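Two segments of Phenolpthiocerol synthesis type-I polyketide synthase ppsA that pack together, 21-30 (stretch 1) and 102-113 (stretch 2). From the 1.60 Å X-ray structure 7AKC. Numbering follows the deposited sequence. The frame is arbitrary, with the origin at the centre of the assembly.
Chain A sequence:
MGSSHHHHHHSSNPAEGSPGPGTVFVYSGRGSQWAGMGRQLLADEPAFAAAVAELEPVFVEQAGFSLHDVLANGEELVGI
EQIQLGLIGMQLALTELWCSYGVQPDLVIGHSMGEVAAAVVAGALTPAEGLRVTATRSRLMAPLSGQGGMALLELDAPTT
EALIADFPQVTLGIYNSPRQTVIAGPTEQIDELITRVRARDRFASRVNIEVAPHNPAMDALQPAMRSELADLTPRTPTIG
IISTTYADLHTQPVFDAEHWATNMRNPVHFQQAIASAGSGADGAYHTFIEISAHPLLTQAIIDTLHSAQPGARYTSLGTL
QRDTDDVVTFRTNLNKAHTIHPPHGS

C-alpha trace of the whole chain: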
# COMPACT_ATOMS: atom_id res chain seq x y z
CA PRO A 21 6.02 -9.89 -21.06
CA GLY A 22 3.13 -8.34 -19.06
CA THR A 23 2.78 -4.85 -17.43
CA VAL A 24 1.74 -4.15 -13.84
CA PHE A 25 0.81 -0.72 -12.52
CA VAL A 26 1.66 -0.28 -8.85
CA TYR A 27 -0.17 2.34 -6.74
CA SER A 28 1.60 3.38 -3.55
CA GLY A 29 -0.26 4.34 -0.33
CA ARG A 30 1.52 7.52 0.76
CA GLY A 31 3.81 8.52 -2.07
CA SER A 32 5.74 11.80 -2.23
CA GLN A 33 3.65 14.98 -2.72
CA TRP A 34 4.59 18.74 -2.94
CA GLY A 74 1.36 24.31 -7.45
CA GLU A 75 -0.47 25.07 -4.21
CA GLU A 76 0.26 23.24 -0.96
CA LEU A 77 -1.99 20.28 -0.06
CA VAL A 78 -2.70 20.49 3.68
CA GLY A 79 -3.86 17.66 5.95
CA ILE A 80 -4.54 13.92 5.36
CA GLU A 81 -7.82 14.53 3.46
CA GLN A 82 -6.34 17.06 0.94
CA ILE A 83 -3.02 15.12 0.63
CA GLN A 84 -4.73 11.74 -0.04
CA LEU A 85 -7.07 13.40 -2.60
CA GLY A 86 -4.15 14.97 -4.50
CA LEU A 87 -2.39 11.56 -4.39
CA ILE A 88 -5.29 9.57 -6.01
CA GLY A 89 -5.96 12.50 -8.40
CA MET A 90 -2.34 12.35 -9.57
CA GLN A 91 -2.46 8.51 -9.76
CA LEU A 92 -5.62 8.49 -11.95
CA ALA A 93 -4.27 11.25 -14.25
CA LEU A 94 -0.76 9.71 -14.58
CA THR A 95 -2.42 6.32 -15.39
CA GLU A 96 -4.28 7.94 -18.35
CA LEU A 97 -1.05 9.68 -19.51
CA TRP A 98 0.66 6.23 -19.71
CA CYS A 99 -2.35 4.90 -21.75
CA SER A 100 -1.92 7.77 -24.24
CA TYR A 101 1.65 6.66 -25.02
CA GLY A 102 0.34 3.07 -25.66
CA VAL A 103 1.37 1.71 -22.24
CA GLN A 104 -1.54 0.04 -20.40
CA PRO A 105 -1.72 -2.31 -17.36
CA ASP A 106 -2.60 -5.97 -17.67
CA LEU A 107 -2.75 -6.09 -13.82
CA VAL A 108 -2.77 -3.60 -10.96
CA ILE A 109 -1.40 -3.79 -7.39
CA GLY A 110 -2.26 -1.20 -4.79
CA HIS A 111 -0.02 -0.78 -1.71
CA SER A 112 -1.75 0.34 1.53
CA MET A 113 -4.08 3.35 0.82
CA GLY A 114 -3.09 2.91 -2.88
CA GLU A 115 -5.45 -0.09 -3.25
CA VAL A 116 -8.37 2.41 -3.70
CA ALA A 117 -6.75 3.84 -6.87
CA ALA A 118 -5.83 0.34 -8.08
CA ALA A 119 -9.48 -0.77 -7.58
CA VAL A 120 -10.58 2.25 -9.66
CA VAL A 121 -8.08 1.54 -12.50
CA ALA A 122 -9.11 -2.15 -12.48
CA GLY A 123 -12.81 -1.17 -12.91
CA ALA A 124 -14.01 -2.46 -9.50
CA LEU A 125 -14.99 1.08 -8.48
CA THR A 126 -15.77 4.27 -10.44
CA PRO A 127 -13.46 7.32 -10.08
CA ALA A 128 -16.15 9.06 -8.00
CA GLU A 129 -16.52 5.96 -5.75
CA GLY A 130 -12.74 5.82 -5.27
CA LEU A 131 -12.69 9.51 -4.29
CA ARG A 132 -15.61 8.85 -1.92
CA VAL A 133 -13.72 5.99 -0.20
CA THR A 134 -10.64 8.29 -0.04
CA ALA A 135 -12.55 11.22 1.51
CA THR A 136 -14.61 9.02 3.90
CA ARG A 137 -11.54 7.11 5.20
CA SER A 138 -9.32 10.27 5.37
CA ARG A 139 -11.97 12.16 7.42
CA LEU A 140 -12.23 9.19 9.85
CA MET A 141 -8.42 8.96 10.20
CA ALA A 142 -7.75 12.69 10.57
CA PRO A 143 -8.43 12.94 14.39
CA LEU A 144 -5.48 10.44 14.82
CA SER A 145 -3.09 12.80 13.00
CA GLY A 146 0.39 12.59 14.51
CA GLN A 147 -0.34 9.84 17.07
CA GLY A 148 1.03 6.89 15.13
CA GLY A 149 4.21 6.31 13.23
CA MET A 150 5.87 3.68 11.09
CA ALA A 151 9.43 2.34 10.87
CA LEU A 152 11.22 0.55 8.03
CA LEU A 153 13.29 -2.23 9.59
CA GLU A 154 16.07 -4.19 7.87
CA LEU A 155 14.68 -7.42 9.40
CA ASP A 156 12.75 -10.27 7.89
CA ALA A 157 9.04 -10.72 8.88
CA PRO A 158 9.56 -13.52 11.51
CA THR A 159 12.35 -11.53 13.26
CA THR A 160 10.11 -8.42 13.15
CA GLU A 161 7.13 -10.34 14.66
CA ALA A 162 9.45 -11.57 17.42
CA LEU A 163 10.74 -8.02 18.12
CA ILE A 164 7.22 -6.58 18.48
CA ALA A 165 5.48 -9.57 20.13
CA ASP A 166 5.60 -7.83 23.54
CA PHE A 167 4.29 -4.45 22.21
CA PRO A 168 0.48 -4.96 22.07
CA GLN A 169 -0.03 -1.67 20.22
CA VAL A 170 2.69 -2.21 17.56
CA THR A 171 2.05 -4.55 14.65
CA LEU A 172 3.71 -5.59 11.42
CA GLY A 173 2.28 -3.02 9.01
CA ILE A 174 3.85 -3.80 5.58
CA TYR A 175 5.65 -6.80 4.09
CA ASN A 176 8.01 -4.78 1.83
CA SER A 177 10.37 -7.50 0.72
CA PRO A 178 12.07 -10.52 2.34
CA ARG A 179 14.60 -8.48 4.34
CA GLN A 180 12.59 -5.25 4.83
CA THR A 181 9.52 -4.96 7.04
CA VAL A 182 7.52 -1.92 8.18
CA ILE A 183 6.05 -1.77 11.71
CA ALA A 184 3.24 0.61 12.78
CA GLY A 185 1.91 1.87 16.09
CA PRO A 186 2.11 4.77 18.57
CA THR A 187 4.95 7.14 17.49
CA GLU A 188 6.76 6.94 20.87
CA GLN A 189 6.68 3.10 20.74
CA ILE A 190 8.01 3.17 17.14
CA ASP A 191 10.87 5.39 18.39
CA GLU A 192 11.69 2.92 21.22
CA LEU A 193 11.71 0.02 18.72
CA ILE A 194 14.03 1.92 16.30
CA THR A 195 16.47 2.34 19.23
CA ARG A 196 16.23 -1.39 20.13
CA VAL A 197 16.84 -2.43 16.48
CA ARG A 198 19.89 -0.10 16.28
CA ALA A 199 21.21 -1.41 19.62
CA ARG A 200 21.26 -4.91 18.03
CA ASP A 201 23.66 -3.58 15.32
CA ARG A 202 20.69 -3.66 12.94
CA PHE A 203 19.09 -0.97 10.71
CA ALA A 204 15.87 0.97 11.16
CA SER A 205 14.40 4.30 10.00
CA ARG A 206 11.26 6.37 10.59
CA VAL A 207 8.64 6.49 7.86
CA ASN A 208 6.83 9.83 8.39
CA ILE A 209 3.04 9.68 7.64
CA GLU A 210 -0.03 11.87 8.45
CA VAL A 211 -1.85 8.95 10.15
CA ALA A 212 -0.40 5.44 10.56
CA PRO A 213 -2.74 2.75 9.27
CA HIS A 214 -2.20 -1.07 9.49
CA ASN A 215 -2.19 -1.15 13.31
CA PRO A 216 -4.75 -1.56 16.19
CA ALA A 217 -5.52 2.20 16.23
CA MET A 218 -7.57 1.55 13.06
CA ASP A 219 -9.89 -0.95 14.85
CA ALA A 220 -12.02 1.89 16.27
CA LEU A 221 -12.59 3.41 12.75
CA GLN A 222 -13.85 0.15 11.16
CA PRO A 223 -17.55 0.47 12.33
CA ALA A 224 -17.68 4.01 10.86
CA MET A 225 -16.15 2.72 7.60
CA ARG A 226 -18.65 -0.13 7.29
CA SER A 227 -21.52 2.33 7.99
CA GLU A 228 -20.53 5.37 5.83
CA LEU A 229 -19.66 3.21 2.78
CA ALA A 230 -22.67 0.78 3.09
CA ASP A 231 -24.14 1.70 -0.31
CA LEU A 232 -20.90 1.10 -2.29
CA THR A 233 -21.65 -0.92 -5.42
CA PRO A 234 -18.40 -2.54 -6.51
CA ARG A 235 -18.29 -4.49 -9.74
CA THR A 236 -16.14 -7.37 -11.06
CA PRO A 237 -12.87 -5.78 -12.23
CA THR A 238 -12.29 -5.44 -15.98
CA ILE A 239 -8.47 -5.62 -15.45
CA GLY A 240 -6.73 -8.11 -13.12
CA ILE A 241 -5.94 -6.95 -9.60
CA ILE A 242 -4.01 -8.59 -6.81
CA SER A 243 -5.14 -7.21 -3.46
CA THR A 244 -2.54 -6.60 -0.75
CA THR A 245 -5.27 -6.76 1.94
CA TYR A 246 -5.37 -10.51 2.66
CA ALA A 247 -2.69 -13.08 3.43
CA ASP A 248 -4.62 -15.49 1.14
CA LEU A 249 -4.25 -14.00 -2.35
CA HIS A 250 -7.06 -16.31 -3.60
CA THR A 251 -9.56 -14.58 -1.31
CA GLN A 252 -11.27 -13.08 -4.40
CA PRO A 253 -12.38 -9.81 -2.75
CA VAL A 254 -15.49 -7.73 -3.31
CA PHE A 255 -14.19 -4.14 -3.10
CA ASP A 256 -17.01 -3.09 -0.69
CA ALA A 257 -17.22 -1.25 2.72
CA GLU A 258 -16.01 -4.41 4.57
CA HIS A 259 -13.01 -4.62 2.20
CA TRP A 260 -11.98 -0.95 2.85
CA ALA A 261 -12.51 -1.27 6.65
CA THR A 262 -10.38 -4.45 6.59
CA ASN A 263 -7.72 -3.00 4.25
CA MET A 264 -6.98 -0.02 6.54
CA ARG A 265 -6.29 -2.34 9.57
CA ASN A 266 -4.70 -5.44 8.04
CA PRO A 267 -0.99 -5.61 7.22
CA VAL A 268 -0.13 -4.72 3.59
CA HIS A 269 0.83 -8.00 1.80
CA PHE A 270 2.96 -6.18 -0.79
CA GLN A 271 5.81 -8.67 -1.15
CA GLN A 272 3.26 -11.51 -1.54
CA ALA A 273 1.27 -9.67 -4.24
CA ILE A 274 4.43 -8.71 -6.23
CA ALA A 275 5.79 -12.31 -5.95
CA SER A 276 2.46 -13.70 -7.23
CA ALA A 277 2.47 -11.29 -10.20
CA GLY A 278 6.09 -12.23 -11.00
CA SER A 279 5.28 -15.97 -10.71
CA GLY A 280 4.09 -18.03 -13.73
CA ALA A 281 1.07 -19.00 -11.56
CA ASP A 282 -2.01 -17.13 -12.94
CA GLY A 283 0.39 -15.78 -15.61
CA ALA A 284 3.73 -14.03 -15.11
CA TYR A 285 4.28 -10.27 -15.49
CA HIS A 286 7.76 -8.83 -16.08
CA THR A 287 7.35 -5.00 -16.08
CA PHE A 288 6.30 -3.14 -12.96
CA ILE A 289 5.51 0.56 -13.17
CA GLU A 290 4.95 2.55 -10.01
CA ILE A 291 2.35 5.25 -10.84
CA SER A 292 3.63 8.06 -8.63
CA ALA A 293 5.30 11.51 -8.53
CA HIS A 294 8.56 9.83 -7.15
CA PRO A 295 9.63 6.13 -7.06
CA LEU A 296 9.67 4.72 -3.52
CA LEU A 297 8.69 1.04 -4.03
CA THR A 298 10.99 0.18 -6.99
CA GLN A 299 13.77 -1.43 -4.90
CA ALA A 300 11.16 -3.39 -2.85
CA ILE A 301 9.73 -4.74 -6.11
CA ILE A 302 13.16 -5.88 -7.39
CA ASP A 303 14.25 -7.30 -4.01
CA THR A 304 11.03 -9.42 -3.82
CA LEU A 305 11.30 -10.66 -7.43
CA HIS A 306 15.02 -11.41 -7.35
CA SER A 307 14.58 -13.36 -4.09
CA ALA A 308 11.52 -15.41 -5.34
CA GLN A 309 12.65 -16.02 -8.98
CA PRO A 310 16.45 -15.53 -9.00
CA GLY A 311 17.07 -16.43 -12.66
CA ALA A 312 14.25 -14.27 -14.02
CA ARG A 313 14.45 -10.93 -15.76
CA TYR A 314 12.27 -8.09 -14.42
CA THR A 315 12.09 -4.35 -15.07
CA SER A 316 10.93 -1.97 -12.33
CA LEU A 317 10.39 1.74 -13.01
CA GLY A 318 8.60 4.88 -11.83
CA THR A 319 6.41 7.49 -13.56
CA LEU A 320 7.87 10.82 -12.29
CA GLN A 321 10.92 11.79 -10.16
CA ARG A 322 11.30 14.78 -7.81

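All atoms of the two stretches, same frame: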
# COMPACT_ATOMS: atom_id res chain seq x y z
N PRO A 21 5.36 -9.95 -22.37
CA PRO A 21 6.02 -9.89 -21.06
C PRO A 21 5.08 -9.56 -19.89
O PRO A 21 5.28 -10.08 -18.81
CB PRO A 21 7.09 -8.81 -21.24
N GLY A 22 4.08 -8.71 -20.11
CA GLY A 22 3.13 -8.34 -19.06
C GLY A 22 3.52 -7.08 -18.30
O GLY A 22 4.68 -6.97 -17.87
N THR A 23 2.56 -6.14 -18.10
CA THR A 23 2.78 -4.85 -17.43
C THR A 23 1.87 -4.65 -16.23
O THR A 23 0.65 -4.71 -16.33
CB THR A 23 2.57 -3.71 -18.42
OG1 THR A 23 3.49 -3.90 -19.49
CG2 THR A 23 2.81 -2.34 -17.79
N VAL A 24 2.48 -4.37 -15.09
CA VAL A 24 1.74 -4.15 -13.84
C VAL A 24 1.86 -2.71 -13.44
O VAL A 24 2.97 -2.19 -13.43
CB VAL A 24 2.28 -5.01 -12.69
CG1 VAL A 24 1.38 -4.90 -11.47
CG2 VAL A 24 2.43 -6.47 -13.12
N PHE A 25 0.75 -2.09 -13.03
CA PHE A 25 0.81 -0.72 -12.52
C PHE A 25 0.69 -0.84 -11.03
O PHE A 25 -0.22 -1.51 -10.54
CB PHE A 25 -0.32 0.15 -13.10
CG PHE A 25 -0.05 0.71 -14.49
CD1 PHE A 25 0.90 0.13 -15.32
CD2 PHE A 25 -0.73 1.82 -14.96
CE1 PHE A 25 1.13 0.63 -16.61
CE2 PHE A 25 -0.48 2.34 -16.23
CZ PHE A 25 0.44 1.75 -17.06
N VAL A 26 1.61 -0.22 -10.29
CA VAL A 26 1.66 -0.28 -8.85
C VAL A 26 1.30 1.08 -8.25
O VAL A 26 1.91 2.08 -8.62
CB VAL A 26 3.02 -0.79 -8.33
CG1 VAL A 26 3.01 -0.86 -6.81
CG2 VAL A 26 3.37 -2.17 -8.94
N TYR A 27 0.31 1.11 -7.35
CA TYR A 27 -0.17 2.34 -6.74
C TYR A 27 0.25 2.38 -5.29
O TYR A 27 -0.22 1.55 -4.51
CB TYR A 27 -1.69 2.44 -6.88
CG TYR A 27 -2.08 2.55 -8.33
CD1 TYR A 27 -2.13 3.78 -8.97
CD2 TYR A 27 -2.27 1.40 -9.11
CE1 TYR A 27 -2.43 3.88 -10.33
CE2 TYR A 27 -2.50 1.49 -10.48
CZ TYR A 27 -2.60 2.73 -11.08
OH TYR A 27 -2.87 2.82 -12.42
N SER A 28 1.13 3.32 -4.93
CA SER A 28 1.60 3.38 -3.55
C SER A 28 0.55 4.03 -2.64
O SER A 28 -0.31 4.78 -3.13
CB SER A 28 2.92 4.14 -3.48
OG SER A 28 2.75 5.52 -3.73
N GLY A 29 0.66 3.80 -1.32
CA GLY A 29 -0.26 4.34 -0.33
C GLY A 29 -0.03 5.80 0.02
O GLY A 29 -0.96 6.61 -0.04
N ARG A 30 1.19 6.13 0.43
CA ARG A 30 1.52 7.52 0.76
C ARG A 30 2.79 7.87 0.02
O ARG A 30 3.87 7.87 0.61
CB ARG A 30 1.65 7.73 2.30
CG ARG A 30 1.36 9.18 2.79
CD ARG A 30 2.44 10.14 2.35
NE ARG A 30 2.39 11.47 2.99
CZ ARG A 30 3.16 12.49 2.62
NH1 ARG A 30 4.02 12.35 1.61
NH2 ARG A 30 3.06 13.66 3.24
N GLY A 102 0.51 4.50 -25.44
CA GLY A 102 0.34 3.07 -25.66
C GLY A 102 0.61 2.09 -24.52
O GLY A 102 0.40 0.88 -24.69
N VAL A 103 1.06 2.58 -23.36
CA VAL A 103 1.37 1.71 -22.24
C VAL A 103 0.16 1.54 -21.33
O VAL A 103 -0.30 2.50 -20.73
CB VAL A 103 2.61 2.23 -21.51
N GLN A 104 -0.36 0.31 -21.22
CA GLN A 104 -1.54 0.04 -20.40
C GLN A 104 -1.33 -1.18 -19.47
O GLN A 104 -0.60 -2.11 -19.82
CB GLN A 104 -2.77 -0.14 -21.30
N PRO A 105 -1.95 -1.19 -18.28
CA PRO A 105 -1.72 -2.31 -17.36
C PRO A 105 -2.56 -3.54 -17.66
O PRO A 105 -3.74 -3.46 -17.99
CB PRO A 105 -2.11 -1.74 -16.00
CG PRO A 105 -3.13 -0.72 -16.29
CD PRO A 105 -2.83 -0.16 -17.68
N ASP A 106 -1.92 -4.69 -17.59
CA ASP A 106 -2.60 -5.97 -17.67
C ASP A 106 -3.04 -6.41 -16.25
O ASP A 106 -3.86 -7.32 -16.12
CB ASP A 106 -1.65 -7.00 -18.27
CG ASP A 106 -1.17 -6.58 -19.64
OD1 ASP A 106 -2.01 -6.52 -20.58
OD2 ASP A 106 0.04 -6.28 -19.79
N LEU A 107 -2.51 -5.76 -15.21
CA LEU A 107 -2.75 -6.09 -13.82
C LEU A 107 -2.37 -4.87 -12.98
O LEU A 107 -1.50 -4.08 -13.35
CB LEU A 107 -1.83 -7.25 -13.44
CG LEU A 107 -2.08 -7.88 -12.08
CD1 LEU A 107 -2.96 -9.09 -12.21
CD2 LEU A 107 -0.77 -8.28 -11.42
N VAL A 108 -3.09 -4.69 -11.89
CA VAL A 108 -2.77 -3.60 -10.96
C VAL A 108 -2.54 -4.14 -9.56
O VAL A 108 -3.13 -5.13 -9.16
CB VAL A 108 -3.80 -2.44 -11.00
CG1 VAL A 108 -3.90 -1.83 -12.39
CG2 VAL A 108 -5.16 -2.90 -10.50
N ILE A 109 -1.66 -3.46 -8.78
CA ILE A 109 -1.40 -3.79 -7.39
C ILE A 109 -1.38 -2.49 -6.65
O ILE A 109 -0.67 -1.57 -7.02
CB ILE A 109 -0.08 -4.57 -7.21
CG1 ILE A 109 -0.15 -5.95 -7.92
CG2 ILE A 109 0.22 -4.73 -5.73
CD1 ILE A 109 1.15 -6.76 -7.92
N GLY A 110 -2.20 -2.39 -5.63
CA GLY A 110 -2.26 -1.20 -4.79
C GLY A 110 -1.65 -1.54 -3.44
O GLY A 110 -2.00 -2.55 -2.84
N HIS A 111 -0.75 -0.68 -2.97
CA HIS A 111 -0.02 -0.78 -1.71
C HIS A 111 -0.70 0.14 -0.69
O HIS A 111 -0.88 1.34 -0.95
CB HIS A 111 1.42 -0.33 -1.98
CG HIS A 111 2.29 -0.12 -0.79
ND1 HIS A 111 2.24 1.08 -0.06
CD2 HIS A 111 3.32 -0.87 -0.32
CE1 HIS A 111 3.20 0.97 0.86
NE2 HIS A 111 3.86 -0.19 0.75
N SER A 112 -1.12 -0.42 0.46
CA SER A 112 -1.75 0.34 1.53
C SER A 112 -2.96 1.18 1.00
O SER A 112 -3.78 0.65 0.26
CB SER A 112 -0.68 1.17 2.27
OG SER A 112 -1.22 1.98 3.31
N MET A 113 -3.02 2.47 1.29
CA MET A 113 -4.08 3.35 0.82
C MET A 113 -4.18 3.41 -0.72
O MET A 113 -5.22 3.79 -1.25
CB MET A 113 -3.93 4.74 1.45
CG MET A 113 -3.70 4.72 2.95
SD MET A 113 -5.19 4.34 3.90
CE MET A 113 -4.95 2.52 4.22

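Strands 23-27 and 107-110 run parallel, their N-to-C directions 18° apart, and 734 Å² is buried between the stretches. Walking along stretch 2, contact begins where the carbonyl O of Val103 lies 3.8 Å from Phe25 CZ. Pro105 then covers one face of the Phe25 ring: its CB sits 3.8 Å from the ring centroid, 22° off the normal, a CH-pi geometry.

Asp106 clasps Thr23 twice. Its N donates to Thr23 O (2.9 Å), and its OD2 accepts from Thr23 N (3.0 Å, 155°), so a carboxylate occupies the place a strand carbonyl would otherwise fill.

From Leu107 the parallel ladder takes over, with Phe25 N bonding to Leu107 O (3.0 Å). Leu107 CD2 and Ile109 CG1 each approach Val24 CG1 at 4.0 Å, forming an apolar patch. On the opposite face, Val108 CG1 meets Phe25 CB (4.2 Å) and the edge of the Tyr27 ring at CE2 (4.1 Å).

Ile109 bonds through both backbone groups, N to Phe25 O (3.0 Å) and O to Tyr27 N (2.9 Å). Gly110 pairs with Tyr27, its CA 3.4 Å from Tyr27 O.

His111 N closes the ladder on Tyr27 O (2.8 Å, 179°), while its ND1 accepts a weak bond from Gly29 N (3.4 Å). A CB on Gly29 would clash with Ser112 CB at 2.7 Å.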